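Acyl-CoA dehydrogenase (Slackia heliotrinireducens, PDB 4RM7) belongs to the acyl-CoA dehydrogenase family, whose members combine a helical N-terminal, a beta-sheet middle and a helical C-terminal domain. Local coordinates at residues 10-15 / 55-60; 68-73 / 307-312; 144-149 / 175-180; 150-155 / 217-222. One frame throughout, in Å; residues are numbered along the deposited sequence.

Interactions 1 and 2 lie in the helical part of the chain, interactions 3 and 4 in the beta-sheet middle domain, with centres about 39 to 47 Å apart between the groups. Interaction 1 is a surface contact. The other three are partly buried. Interactions 1 and 2 touch, because Gly58 and Val59 bond to Asp69 and Gln73. Interactions 3 and 4 touch through the neighbouring strands 143-146 and 151-161. The helical pair combines side-chain-to-backbone bonds with ring contacts, including a cation-pi pair. Backbone-to-backbone strand bonds enter only in the sheet. Interaction 4 is an antiparallel ladder interrupted by a beta bulge. Interaction 3 has one strand bond and an arginine that grips a backbone carbonyl with two nitrogens.

Interaction 1: 10-15 / 55-60; sequences RDEQRL and NGFGVI
Asn55 and Phe57 belong to the loop between helix 43-50 and helix 70-84, and they pack on the start of helix 10-26 in the helical N-terminal domain of the acyl-CoA dehydrogenase fold. The backbones come closest at Leu15 and Asn55, whose CA atoms are 5.7 Å apart. Asn55 directs its amide at the helix backbone. Asn55 CG is anti to its backbone N (chi1 -157°), and Asn55 ND2 donates to Asp11 O at 2.9 Å. The bond is bent, with an N-H...O angle of 137°, but the oxygen lies close to the plane of the Asn55 amide. Asp11 O also accepts the helical bond from Leu15 N, so one carbonyl serves the helix and the loop. The CB of Arg14 packs beside Asn55 ND2.

Phe57 presents the far end of its ring to the same turn. Asp11 O lies at the ring edge, near its plane, 3.7 Å from Phe57 CE2. Leu15 CD2 touches Phe57 CD2, the two side chains crossing obliquely. Glu12 OE1 accepts from Ser9 N, just before the helix. Ala72 of helix 70-84 packs on both Leu15 and Phe57, which ties the loop and the two helices together. At the tip of the ring, Phe57 CZ touches two aliphatic carbons: Glu12 CG at 3.8 Å and Asp11 CB at 4.0 Å.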
loop_
_atom_site.group_PDB
_atom_site.type_symbol
_atom_site.label_atom_id
_atom_site.label_comp_id
_atom_site.label_asym_id
_atom_site.label_seq_id
_atom_site.Cartn_x
_atom_site.Cartn_y
_atom_site.Cartn_z
ATOM N N ARG A 10 -24.313 -20.950 -21.943
ATOM C CA ARG A 10 -23.919 -21.235 -23.329
ATOM C C ARG A 10 -24.073 -20.018 -24.226
ATOM O O ARG A 10 -23.210 -19.754 -25.065
ATOM C CB ARG A 10 -24.746 -22.353 -23.938
ATOM C CG ARG A 10 -24.333 -23.707 -23.525
ATOM C CD ARG A 10 -23.550 -24.455 -24.579
ATOM N NE ARG A 10 -23.124 -25.691 -23.945
ATOM C CZ ARG A 10 -23.812 -26.822 -23.988
ATOM N NH1 ARG A 10 -23.356 -27.891 -23.350
ATOM N NH2 ARG A 10 -24.936 -26.889 -24.691
ATOM N N ASP A 11 -25.196 -19.310 -24.068
ATOM C CA ASP A 11 -25.482 -18.126 -24.876
ATOM C C ASP A 11 -24.405 -17.067 -24.674
ATOM O O ASP A 11 -23.859 -16.552 -25.643
ATOM C CB ASP A 11 -26.863 -17.552 -24.550
ATOM C CG ASP A 11 -27.996 -18.432 -25.059
ATOM O OD1 ASP A 11 -27.818 -19.098 -26.099
ATOM O OD2 ASP A 11 -29.066 -18.460 -24.416
ATOM N N GLU A 12 -24.086 -16.774 -23.416
ATOM C CA GLU A 12 -23.013 -15.844 -23.094
ATOM C C GLU A 12 -21.666 -16.303 -23.671
ATOM O O GLU A 12 -20.896 -15.496 -24.206
ATOM C CB GLU A 12 -22.927 -15.659 -21.580
ATOM C CG GLU A 12 -24.103 -14.827 -21.017
ATOM C CD GLU A 12 -24.318 -15.007 -19.509
ATOM O OE1 GLU A 12 -23.689 -15.904 -18.905
ATOM O OE2 GLU A 12 -25.126 -14.253 -18.921
ATOM N N GLN A 13 -21.386 -17.598 -23.593
ATOM C CA GLN A 13 -20.137 -18.107 -24.133
ATOM C C GLN A 13 -20.073 -17.983 -25.655
ATOM O O GLN A 13 -19.010 -17.702 -26.215
ATOM C CB GLN A 13 -19.936 -19.561 -23.721
ATOM C CG GLN A 13 -19.559 -19.738 -22.273
ATOM C CD GLN A 13 -19.731 -21.166 -21.788
ATOM O OE1 GLN A 13 -19.965 -22.087 -22.578
ATOM N NE2 GLN A 13 -19.624 -21.357 -20.476
ATOM N N ARG A 14 -21.198 -18.199 -26.332
ATOM C CA ARG A 14 -21.203 -18.079 -27.789
ATOM C C ARG A 14 -20.932 -16.630 -28.207
ATOM O O ARG A 14 -20.199 -16.380 -29.175
ATOM C CB ARG A 14 -22.526 -18.561 -28.387
ATOM C CG ARG A 14 -22.627 -20.051 -28.533
ATOM C CD ARG A 14 -23.733 -20.433 -29.503
ATOM N NE ARG A 14 -23.718 -21.869 -29.812
ATOM C CZ ARG A 14 -24.462 -22.776 -29.188
ATOM N NH1 ARG A 14 -25.276 -22.409 -28.205
ATOM N NH2 ARG A 14 -24.388 -24.051 -29.539
ATOM N N LEU A 15 -21.527 -15.694 -27.468
ATOM C CA LEU A 15 -21.296 -14.268 -27.675
ATOM C C LEU A 15 -19.800 -13.963 -27.644
ATOM O O LEU A 15 -19.254 -13.322 -28.556
ATOM C CB LEU A 15 -22.034 -13.448 -26.613
ATOM C CG LEU A 15 -21.770 -11.943 -26.549
ATOM C CD1 LEU A 15 -22.283 -11.251 -27.791
ATOM C CD2 LEU A 15 -22.416 -11.340 -25.300
ATOM N N ASN A 55 -25.625 -12.812 -30.899
ATOM C CA ASN A 55 -26.302 -13.964 -30.339
ATOM C C ASN A 55 -27.548 -13.574 -29.592
ATOM O O ASN A 55 -27.871 -14.147 -28.574
ATOM C CB ASN A 55 -25.369 -14.729 -29.415
ATOM C CG ASN A 55 -25.780 -16.166 -29.235
ATOM O OD1 ASN A 55 -26.344 -16.775 -30.130
ATOM N ND2 ASN A 55 -25.487 -16.718 -28.079
ATOM N N GLY A 56 -28.233 -12.572 -30.109
ATOM C CA GLY A 56 -29.552 -12.216 -29.646
ATOM C C GLY A 56 -29.556 -11.344 -28.423
ATOM O O GLY A 56 -30.599 -10.954 -27.942
ATOM N N PHE A 57 -28.381 -11.025 -27.921
ATOM C CA PHE A 57 -28.286 -10.104 -26.817
ATOM C C PHE A 57 -28.542 -8.696 -27.288
ATOM O O PHE A 57 -28.303 -8.376 -28.434
ATOM C CB PHE A 57 -26.938 -10.217 -26.150
ATOM C CG PHE A 57 -26.813 -11.413 -25.281
ATOM C CD1 PHE A 57 -27.387 -11.430 -24.038
ATOM C CD2 PHE A 57 -26.145 -12.526 -25.717
ATOM C CE1 PHE A 57 -27.289 -12.534 -23.234
ATOM C CE2 PHE A 57 -26.042 -13.636 -24.921
ATOM C CZ PHE A 57 -26.615 -13.642 -23.675
ATOM N N GLY A 58 -29.043 -7.857 -26.399
ATOM C CA GLY A 58 -29.220 -6.456 -26.701
ATOM C C GLY A 58 -27.949 -5.667 -26.443
ATOM O O GLY A 58 -27.808 -5.041 -25.387
ATOM N N VAL A 59 -27.020 -5.698 -27.402
ATOM C CA VAL A 59 -25.751 -4.988 -27.249
ATOM C C VAL A 59 -25.773 -3.593 -27.889
ATOM O O VAL A 59 -25.369 -2.608 -27.263
ATOM C CB VAL A 59 -24.584 -5.811 -27.836
ATOM C CG1 VAL A 59 -23.306 -4.995 -27.833
ATOM C CG2 VAL A 59 -24.388 -7.067 -27.029
ATOM N N ILE A 60 -26.230 -3.507 -29.132
ATOM C CA ILE A 60 -26.450 -2.206 -29.755
ATOM C C ILE A 60 -27.944 -1.908 -29.960
ATOM O O ILE A 60 -28.296 -0.929 -30.600
ATOM C CB ILE A 60 -25.718 -2.082 -31.120
ATOM C CG1 ILE A 60 -26.240 -3.096 -32.123
ATOM C CG2 ILE A 60 -24.222 -2.259 -30.957
ATOM C CD1 ILE A 60 -25.696 -2.859 -33.511
#

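Interaction 2: 68-73 / 307-312; sequences YDLFAQ and REYDRG
The C-terminal end of helix 282-311 faces the N-terminal end of helix 70-84, with Phe71 CA and Arg307 CA 5.6 Å apart and Asp69 CA and Asp310 CA 6.4 Å apart. The Asp310 carboxylate takes two successive amides of helix 70-84. Asp310 OD1 accepts from Leu70 N at 2.9 Å through its syn lone pair. Asp310 OD2 accepts from Phe71 N at 3.0 Å, on its syn side, with the straighter N-H...O angle of 161°. A water links Asp310 OD2 to Ala72 N.

Phe71 and Arg307 lie side by side and point the same way. Arg307 CG sits over the ring face, 4.2 Å from the centroid of the Phe71 ring, as a CH-pi contact. Further out, Arg307 CZ makes an off-centre cation-pi contact, and the two planes are 31° apart. Tyr303 meets the Phe71 ring edge to face. Leu70 CD2 packs obliquely on the ring of Tyr309.

Asp69 holds the N-cap position, but its side chain makes no capping bond. Its OD2 accepts from Gly58 N and makes a salt bridge with Arg63. Asp310 thus supplies, from another helix, acceptors for the first amides of helix 70-84. Its negative charge probably suits the positive end of the helix dipole.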
loop_
_atom_site.group_PDB
_atom_site.type_symbol
_atom_site.label_atom_id
_atom_site.label_comp_id
_atom_site.label_asym_id
_atom_site.label_seq_id
_atom_site.Cartn_x
_atom_site.Cartn_y
_atom_site.Cartn_z
ATOM N N TYR A 68 -30.881 -2.183 -22.564
ATOM C CA TYR A 68 -29.835 -3.015 -23.128
ATOM C C TYR A 68 -29.495 -4.170 -22.166
ATOM O O TYR A 68 -29.937 -4.195 -21.010
ATOM C CB TYR A 68 -28.604 -2.173 -23.436
ATOM C CG TYR A 68 -28.866 -1.159 -24.524
ATOM C CD1 TYR A 68 -28.645 -1.478 -25.860
ATOM C CD2 TYR A 68 -29.366 0.108 -24.225
ATOM C CE1 TYR A 68 -28.899 -0.564 -26.863
ATOM C CE2 TYR A 68 -29.622 1.031 -25.228
ATOM C CZ TYR A 68 -29.390 0.682 -26.544
ATOM O OH TYR A 68 -29.638 1.578 -27.551
ATOM N N ASP A 69 -28.734 -5.141 -22.654
ATOM C CA ASP A 69 -28.263 -6.228 -21.811
ATOM C C ASP A 69 -26.836 -5.905 -21.358
ATOM O O ASP A 69 -25.862 -6.187 -22.076
ATOM C CB ASP A 69 -28.309 -7.561 -22.559
ATOM C CG ASP A 69 -29.733 -7.996 -22.920
ATOM O OD1 ASP A 69 -30.687 -7.669 -22.169
ATOM O OD2 ASP A 69 -29.900 -8.682 -23.959
ATOM N N LEU A 70 -26.723 -5.313 -20.169
ATOM C CA LEU A 70 -25.460 -4.730 -19.700
ATOM C C LEU A 70 -24.320 -5.748 -19.490
ATOM O O LEU A 70 -23.182 -5.485 -19.870
ATOM C CB LEU A 70 -25.694 -3.952 -18.402
ATOM C CG LEU A 70 -24.532 -3.060 -17.967
ATOM C CD1 LEU A 70 -24.158 -2.076 -19.039
ATOM C CD2 LEU A 70 -24.898 -2.304 -16.745
ATOM N N PHE A 71 -24.619 -6.896 -18.888
ATOM C CA PHE A 71 -23.609 -7.931 -18.721
ATOM C C PHE A 71 -23.050 -8.334 -20.081
ATOM O O PHE A 71 -21.839 -8.480 -20.233
ATOM C CB PHE A 71 -24.177 -9.153 -18.002
ATOM C CG PHE A 71 -23.158 -10.223 -17.731
ATOM C CD1 PHE A 71 -21.956 -9.913 -17.103
ATOM C CD2 PHE A 71 -23.391 -11.542 -18.094
ATOM C CE1 PHE A 71 -20.993 -10.908 -16.842
ATOM C CE2 PHE A 71 -22.430 -12.550 -17.844
ATOM C CZ PHE A 71 -21.237 -12.229 -17.212
ATOM N N ALA A 72 -23.928 -8.485 -21.073
ATOM C CA ALA A 72 -23.482 -8.817 -22.428
ATOM C C ALA A 72 -22.554 -7.745 -22.991
ATOM O O ALA A 72 -21.499 -8.054 -23.555
ATOM C CB ALA A 72 -24.674 -9.016 -23.352
ATOM N N GLN A 73 -22.962 -6.489 -22.842
ATOM C CA GLN A 73 -22.150 -5.364 -23.268
ATOM C C GLN A 73 -20.768 -5.381 -22.610
ATOM O O GLN A 73 -19.757 -5.099 -23.253
ATOM C CB GLN A 73 -22.868 -4.059 -22.950
ATOM C CG GLN A 73 -23.983 -3.720 -23.916
ATOM C CD GLN A 73 -24.756 -2.485 -23.469
ATOM O OE1 GLN A 73 -24.908 -2.237 -22.261
ATOM N NE2 GLN A 73 -25.238 -1.698 -24.435
ATOM N N ARG A 307 -24.644 -7.481 -13.665
ATOM C CA ARG A 307 -25.720 -8.451 -13.534
ATOM C C ARG A 307 -26.857 -7.881 -12.678
ATOM O O ARG A 307 -28.021 -8.199 -12.916
ATOM C CB ARG A 307 -25.198 -9.782 -12.965
ATOM C CG ARG A 307 -24.396 -10.628 -13.967
ATOM C CD ARG A 307 -23.955 -11.978 -13.369
ATOM N NE ARG A 307 -23.818 -13.060 -14.351
ATOM C CZ ARG A 307 -22.835 -13.976 -14.329
ATOM N NH1 ARG A 307 -21.889 -13.951 -13.386
ATOM N NH2 ARG A 307 -22.781 -14.932 -15.254
ATOM N N GLU A 308 -26.530 -7.021 -11.712
ATOM C CA GLU A 308 -27.562 -6.299 -10.942
ATOM C C GLU A 308 -28.520 -5.526 -11.838
ATOM O O GLU A 308 -29.731 -5.609 -11.670
ATOM C CB GLU A 308 -26.940 -5.313 -9.954
ATOM C CG GLU A 308 -26.735 -5.842 -8.560
ATOM C CD GLU A 308 -26.166 -4.781 -7.621
ATOM O OE1 GLU A 308 -25.871 -3.663 -8.084
ATOM O OE2 GLU A 308 -26.032 -5.059 -6.411
ATOM N N TYR A 309 -27.984 -4.755 -12.776
ATOM C CA TYR A 309 -28.847 -4.025 -13.692
ATOM C C TYR A 309 -29.795 -4.969 -14.392
ATOM O O TYR A 309 -30.986 -4.713 -14.474
ATOM C CB TYR A 309 -28.042 -3.276 -14.739
ATOM C CG TYR A 309 -27.599 -1.903 -14.331
ATOM C CD1 TYR A 309 -28.478 -0.817 -14.368
ATOM C CD2 TYR A 309 -26.289 -1.682 -13.924
ATOM C CE1 TYR A 309 -28.049 0.446 -13.997
ATOM C CE2 TYR A 309 -25.843 -0.420 -13.577
ATOM C CZ TYR A 309 -26.720 0.634 -13.612
ATOM O OH TYR A 309 -26.252 1.864 -13.246
ATOM N N ASP A 310 -29.260 -6.071 -14.889
ATOM C CA ASP A 310 -30.047 -6.945 -15.735
ATOM C C ASP A 310 -31.138 -7.636 -14.919
ATOM O O ASP A 310 -32.159 -8.024 -15.467
ATOM C CB ASP A 310 -29.150 -7.964 -16.442
ATOM C CG ASP A 310 -28.158 -7.313 -17.427
ATOM O OD1 ASP A 310 -28.374 -6.163 -17.878
ATOM O OD2 ASP A 310 -27.157 -7.970 -17.770
ATOM N N ARG A 311 -30.926 -7.766 -13.610
ATOM C CA ARG A 311 -31.973 -8.249 -12.710
ATOM C C ARG A 311 -32.996 -7.176 -12.337
ATOM O O ARG A 311 -34.008 -7.485 -11.731
ATOM C CB ARG A 311 -31.390 -8.772 -11.401
ATOM C CG ARG A 311 -30.629 -10.036 -11.481
ATOM C CD ARG A 311 -30.387 -10.588 -10.078
ATOM N NE ARG A 311 -29.496 -9.805 -9.209
ATOM C CZ ARG A 311 -28.167 -9.915 -9.205
ATOM N NH1 ARG A 311 -27.557 -10.735 -10.059
ATOM N NH2 ARG A 311 -27.443 -9.190 -8.363
ATOM N N GLY A 312 -32.710 -5.918 -12.642
ATOM C CA GLY A 312 -33.558 -4.821 -12.198
ATOM C C GLY A 312 -33.351 -4.460 -10.734
ATOM O O GLY A 312 -34.256 -3.955 -10.083
HETATM O O HOH W 1 -26.875 -9.361 -20.452
#

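Interaction 3: 144-149 / 175-180; sequences VTREGD and DKTGDD
Val144 and Asp175 form a parallel beta bridge, with CA atoms 4.9 Å apart, where strands 143-146 and 168-175 run side by side in the middle-domain sheet. The backbone bond beside it runs from Lys176 N to Val144 O, at 2.9 Å.

Side-chain hydrogen bonds hold the chain after the strand. Arg146 grips Thr177 O end-on with two nitrogens: NH1 at 2.7 Å and NH2 at 2.8 Å. The oxygen lies 18° out of the guanidinium plane. Asp175 makes an Asx turn. Its OD1 accepts from Thr177 N, which comes from above the carboxylate plane, and also from Thr177 OG1, on the syn lone pair. The other oxygen, OD2, makes a salt bridge with Arg227.

Van der Waals contacts accompany these bonds. Thr177 CB lies over one face of the Arg146 guanidinium. The methyl CG2 of Thr177 is anti to its own carbonyl carbon and packs on Val144 CG1 at 3.9 Å. Leu151 of the next strand also packs on Thr177.

Thr177 is therefore fixed through three groups: its amide and hydroxyl by Asp175, and its carbonyl by Arg146. The two N-H...O bonds to that carbonyl are bent, at 133° each. They probably polarise it, and they link the turn to the end of strand 143-146.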
loop_
_atom_site.group_PDB
_atom_site.type_symbol
_atom_site.label_atom_id
_atom_site.label_comp_id
_atom_site.label_asym_id
_atom_site.label_seq_id
_atom_site.Cartn_x
_atom_site.Cartn_y
_atom_site.Cartn_z
ATOM N N VAL A 144 -28.520 28.721 -22.302
ATOM C CA VAL A 144 -29.147 29.215 -23.508
ATOM C C VAL A 144 -30.052 30.350 -23.091
ATOM O O VAL A 144 -30.841 30.210 -22.178
ATOM C CB VAL A 144 -29.952 28.142 -24.236
ATOM C CG1 VAL A 144 -30.747 28.764 -25.361
ATOM C CG2 VAL A 144 -29.024 27.093 -24.796
ATOM N N THR A 145 -29.926 31.481 -23.757
ATOM C CA THR A 145 -30.697 32.647 -23.398
ATOM C C THR A 145 -31.262 33.285 -24.637
ATOM O O THR A 145 -30.791 33.047 -25.735
ATOM C CB THR A 145 -29.849 33.675 -22.655
ATOM O OG1 THR A 145 -28.875 34.210 -23.546
ATOM C CG2 THR A 145 -29.143 33.034 -21.504
ATOM N N ARG A 146 -32.304 34.078 -24.453
ATOM C CA ARG A 146 -32.912 34.805 -25.549
ATOM C C ARG A 146 -32.331 36.197 -25.573
ATOM O O ARG A 146 -32.136 36.807 -24.531
ATOM C CB ARG A 146 -34.427 34.879 -25.379
ATOM C CG ARG A 146 -35.181 34.927 -26.697
ATOM C CD ARG A 146 -36.668 35.143 -26.496
ATOM N NE ARG A 146 -37.402 33.889 -26.390
ATOM C CZ ARG A 146 -37.792 33.363 -25.241
ATOM N NH1 ARG A 146 -38.454 32.216 -25.228
ATOM N NH2 ARG A 146 -37.515 33.981 -24.104
ATOM N N GLU A 147 -32.015 36.692 -26.758
ATOM C CA GLU A 147 -31.520 38.048 -26.860
ATOM C C GLU A 147 -32.671 38.954 -27.236
ATOM O O GLU A 147 -33.124 39.777 -26.444
ATOM C CB GLU A 147 -30.455 38.120 -27.939
ATOM C CG GLU A 147 -29.164 37.424 -27.557
ATOM C CD GLU A 147 -27.942 38.198 -27.981
ATOM O OE1 GLU A 147 -27.736 38.353 -29.198
ATOM O OE2 GLU A 147 -27.194 38.647 -27.097
ATOM N N GLY A 148 -33.166 38.776 -28.448
ATOM C CA GLY A 148 -34.397 39.408 -28.842
ATOM C C GLY A 148 -35.281 38.360 -29.451
ATOM O O GLY A 148 -36.126 37.773 -28.799
ATOM N N ASP A 149 -35.034 38.111 -30.722
ATOM C CA ASP A 149 -35.784 37.152 -31.504
ATOM C C ASP A 149 -34.968 35.888 -31.678
ATOM O O ASP A 149 -35.268 35.055 -32.525
ATOM C CB ASP A 149 -36.120 37.751 -32.864
ATOM C CG ASP A 149 -37.057 36.883 -33.669
ATOM O OD1 ASP A 149 -38.290 37.009 -33.498
ATOM O OD2 ASP A 149 -36.558 36.076 -34.478
ATOM N N ASP A 175 -31.464 25.926 -19.910
ATOM C CA ASP A 175 -32.308 26.753 -20.756
ATOM C C ASP A 175 -32.967 27.827 -19.897
ATOM O O ASP A 175 -33.614 27.520 -18.899
ATOM C CB ASP A 175 -33.353 25.907 -21.470
ATOM C CG ASP A 175 -34.274 26.729 -22.334
ATOM O OD1 ASP A 175 -34.038 27.942 -22.494
ATOM O OD2 ASP A 175 -35.238 26.158 -22.871
ATOM N N LYS A 176 -32.783 29.085 -20.290
ATOM C CA LYS A 176 -33.331 30.218 -19.555
ATOM C C LYS A 176 -34.369 30.986 -20.370
ATOM O O LYS A 176 -34.829 32.046 -19.949
ATOM C CB LYS A 176 -32.217 31.177 -19.141
ATOM C CG LYS A 176 -31.303 30.672 -18.062
ATOM C CD LYS A 176 -31.066 31.772 -17.043
ATOM C CE LYS A 176 -29.828 31.506 -16.217
ATOM N NZ LYS A 176 -28.626 31.522 -17.087
ATOM N N THR A 177 -34.725 30.455 -21.537
ATOM C CA THR A 177 -35.622 31.147 -22.453
ATOM C C THR A 177 -37.079 31.058 -22.013
ATOM O O THR A 177 -37.945 31.726 -22.577
ATOM C CB THR A 177 -35.504 30.592 -23.877
ATOM O OG1 THR A 177 -35.939 29.228 -23.893
ATOM C CG2 THR A 177 -34.059 30.669 -24.360
ATOM N N GLY A 178 -37.346 30.223 -21.016
ATOM C CA GLY A 178 -38.662 30.174 -20.414
ATOM C C GLY A 178 -38.837 31.348 -19.474
ATOM O O GLY A 178 -37.860 31.906 -18.971
ATOM N N ASP A 179 -40.082 31.735 -19.238
ATOM C CA ASP A 179 -40.362 32.842 -18.334
ATOM C C ASP A 179 -40.185 32.410 -16.878
ATOM O O ASP A 179 -40.965 31.608 -16.358
ATOM C CB ASP A 179 -41.769 33.370 -18.587
ATOM C CG ASP A 179 -42.026 33.634 -20.056
ATOM O OD1 ASP A 179 -42.439 32.690 -20.762
ATOM O OD2 ASP A 179 -41.804 34.779 -20.509
ATOM N N ASP A 180 -39.145 32.947 -16.240
ATOM C CA ASP A 180 -38.738 32.559 -14.888
ATOM C C ASP A 180 -38.389 31.070 -14.828
ATOM O O ASP A 180 -37.426 30.617 -15.458
ATOM C CB ASP A 180 -39.831 32.903 -13.869
#

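Interaction 4: 150-155 / 217-222; sequences TLVMNG and FDNVEV
Phe217 has the selenium of Met153, a selenomethionine, over one face of its ring and Gly155 O at its edge, near the ring plane. The SE of Met153 is 4.2 Å from the Phe217 ring centroid and 26° off the ring normal, a Met-aromatic contact. Met153 CG is anti to the backbone N (chi1 178°), and the two side chains lie side by side, pointing the same way. The amides of Asn154 and Asn219 stand almost perpendicular, at 89°. Asn154 ND2 donates to Asn219 OD1 at 3.0 Å, and Asn154 OD1 accepts from Asn219 N at 2.7 Å. Both donors lie well above the carbonyl plane of the acceptor.

These groups belong to the antiparallel strands 151-161 and 212-221 of the middle-domain sheet, the second broken by a corner at Asn219. Met153 and Val220 are a hydrogen-bonded pair, with Met153 N to Val220 O at 2.8 Å and Val220 N to Met153 O at 3.0 Å. Gly155 and Phe217 form another such pair. The register slips by one residue between them, a beta bulge. Val152 and Glu221 are a non-hydrogen-bonded pair, and Val222 N bonds to Leu151 O. Leu151 CB packs on Val222 CG2 at 3.7 Å. Trp188 of strand 184-191 touches Leu151, Met153 and Val222.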
loop_
_atom_site.group_PDB
_atom_site.type_symbol
_atom_site.label_atom_id
_atom_site.label_comp_id
_atom_site.label_asym_id
_atom_site.label_seq_id
_atom_site.Cartn_x
_atom_site.Cartn_y
_atom_site.Cartn_z
ATOM N N THR A 150 -33.905 35.772 -30.892
ATOM C CA THR A 150 -32.940 34.705 -31.059
ATOM C C THR A 150 -32.651 33.976 -29.768
ATOM O O THR A 150 -32.811 34.521 -28.683
ATOM C CB THR A 150 -31.609 35.277 -31.536
ATOM O OG1 THR A 150 -31.317 36.452 -30.774
ATOM C CG2 THR A 150 -31.689 35.634 -32.995
ATOM N N LEU A 151 -32.215 32.731 -29.912
ATOM C CA LEU A 151 -31.755 31.922 -28.800
ATOM C C LEU A 151 -30.248 31.790 -28.912
ATOM O O LEU A 151 -29.728 31.404 -29.946
ATOM C CB LEU A 151 -32.391 30.542 -28.868
ATOM C CG LEU A 151 -33.906 30.494 -28.735
ATOM C CD1 LEU A 151 -34.408 29.064 -28.715
ATOM C CD2 LEU A 151 -34.332 31.229 -27.481
ATOM N N VAL A 152 -29.547 32.128 -27.844
ATOM C CA VAL A 152 -28.100 32.157 -27.879
ATOM C C VAL A 152 -27.437 31.310 -26.793
ATOM O O VAL A 152 -27.779 31.407 -25.627
ATOM C CB VAL A 152 -27.610 33.603 -27.781
ATOM C CG1 VAL A 152 -27.837 34.138 -26.382
ATOM C CG2 VAL A 152 -26.156 33.702 -28.181
HETATM N N MSE A 153 -26.464 30.500 -27.188
HETATM C CA MSE A 153 -25.820 29.573 -26.269
HETATM C C MSE A 153 -24.397 30.007 -25.907
HETATM O O MSE A 153 -23.611 30.388 -26.778
HETATM C CB MSE A 153 -25.805 28.168 -26.866
HETATM C CG MSE A 153 -25.091 27.140 -25.986
HETATM SE SE MSE A 153 -24.937 25.348 -26.788
HETATM C CE MSE A 153 -26.753 24.693 -26.496
ATOM N N ASN A 154 -24.083 29.943 -24.611
ATOM C CA ASN A 154 -22.767 30.307 -24.098
ATOM C C ASN A 154 -22.323 29.336 -23.024
ATOM O O ASN A 154 -23.067 29.047 -22.086
ATOM C CB ASN A 154 -22.763 31.725 -23.535
ATOM C CG ASN A 154 -22.771 32.780 -24.616
ATOM O OD1 ASN A 154 -21.757 33.006 -25.293
ATOM N ND2 ASN A 154 -23.916 33.446 -24.783
ATOM N N GLY A 155 -21.103 28.836 -23.171
ATOM C CA GLY A 155 -20.564 27.848 -22.263
ATOM C C GLY A 155 -19.324 27.202 -22.845
ATOM O O GLY A 155 -18.941 27.482 -23.980
ATOM N N PHE A 217 -18.529 27.525 -26.752
ATOM C CA PHE A 217 -19.651 28.102 -27.467
ATOM C C PHE A 217 -19.712 29.601 -27.151
ATOM O O PHE A 217 -19.977 30.006 -26.011
ATOM C CB PHE A 217 -20.943 27.387 -27.082
ATOM C CG PHE A 217 -20.916 25.912 -27.360
ATOM C CD1 PHE A 217 -21.517 25.395 -28.505
ATOM C CD2 PHE A 217 -20.279 25.032 -26.477
ATOM C CE1 PHE A 217 -21.480 24.025 -28.772
ATOM C CE2 PHE A 217 -20.235 23.658 -26.735
ATOM C CZ PHE A 217 -20.834 23.151 -27.890
ATOM N N ASP A 218 -19.421 30.415 -28.162
ATOM C CA ASP A 218 -19.404 31.870 -28.017
ATOM C C ASP A 218 -20.582 32.483 -28.770
ATOM O O ASP A 218 -20.530 32.617 -29.992
ATOM C CB ASP A 218 -18.071 32.446 -28.526
ATOM C CG ASP A 218 -18.081 33.964 -28.624
ATOM O OD1 ASP A 218 -18.746 34.624 -27.794
ATOM O OD2 ASP A 218 -17.415 34.501 -29.538
ATOM N N ASN A 219 -21.625 32.856 -28.026
ATOM C CA ASN A 219 -22.901 33.333 -28.583
ATOM C C ASN A 219 -23.365 32.561 -29.807
ATOM O O ASN A 219 -23.464 33.118 -30.885
ATOM C CB ASN A 219 -22.827 34.821 -28.941
ATOM C CG ASN A 219 -22.742 35.709 -27.721
ATOM O OD1 ASN A 219 -23.537 35.576 -26.797
ATOM N ND2 ASN A 219 -21.761 36.609 -27.702
ATOM N N VAL A 220 -23.637 31.274 -29.648
ATOM C CA VAL A 220 -24.062 30.477 -30.786
ATOM C C VAL A 220 -25.576 30.473 -30.919
ATOM O O VAL A 220 -26.290 30.144 -29.973
ATOM C CB VAL A 220 -23.551 29.044 -30.676
ATOM C CG1 VAL A 220 -24.029 28.234 -31.865
ATOM C CG2 VAL A 220 -22.039 29.052 -30.600
ATOM N N GLU A 221 -26.059 30.871 -32.092
ATOM C CA GLU A 221 -27.490 30.860 -32.373
ATOM C C GLU A 221 -27.998 29.435 -32.478
ATOM O O GLU A 221 -27.551 28.663 -33.332
ATOM C CB GLU A 221 -27.800 31.599 -33.668
ATOM C CG GLU A 221 -27.382 33.045 -33.672
ATOM C CD GLU A 221 -28.317 33.919 -34.484
ATOM O OE1 GLU A 221 -29.253 33.388 -35.134
ATOM O OE2 GLU A 221 -28.114 35.146 -34.453
ATOM N N VAL A 222 -28.939 29.084 -31.613
ATOM C CA VAL A 222 -29.510 27.749 -31.660
ATOM C C VAL A 222 -30.991 27.823 -32.012
ATOM O O VAL A 222 -31.717 28.679 -31.513
ATOM C CB VAL A 222 -29.294 26.996 -30.319
ATOM C CG1 VAL A 222 -27.805 26.766 -30.086
ATOM C CG2 VAL A 222 -29.901 27.758 -29.151
#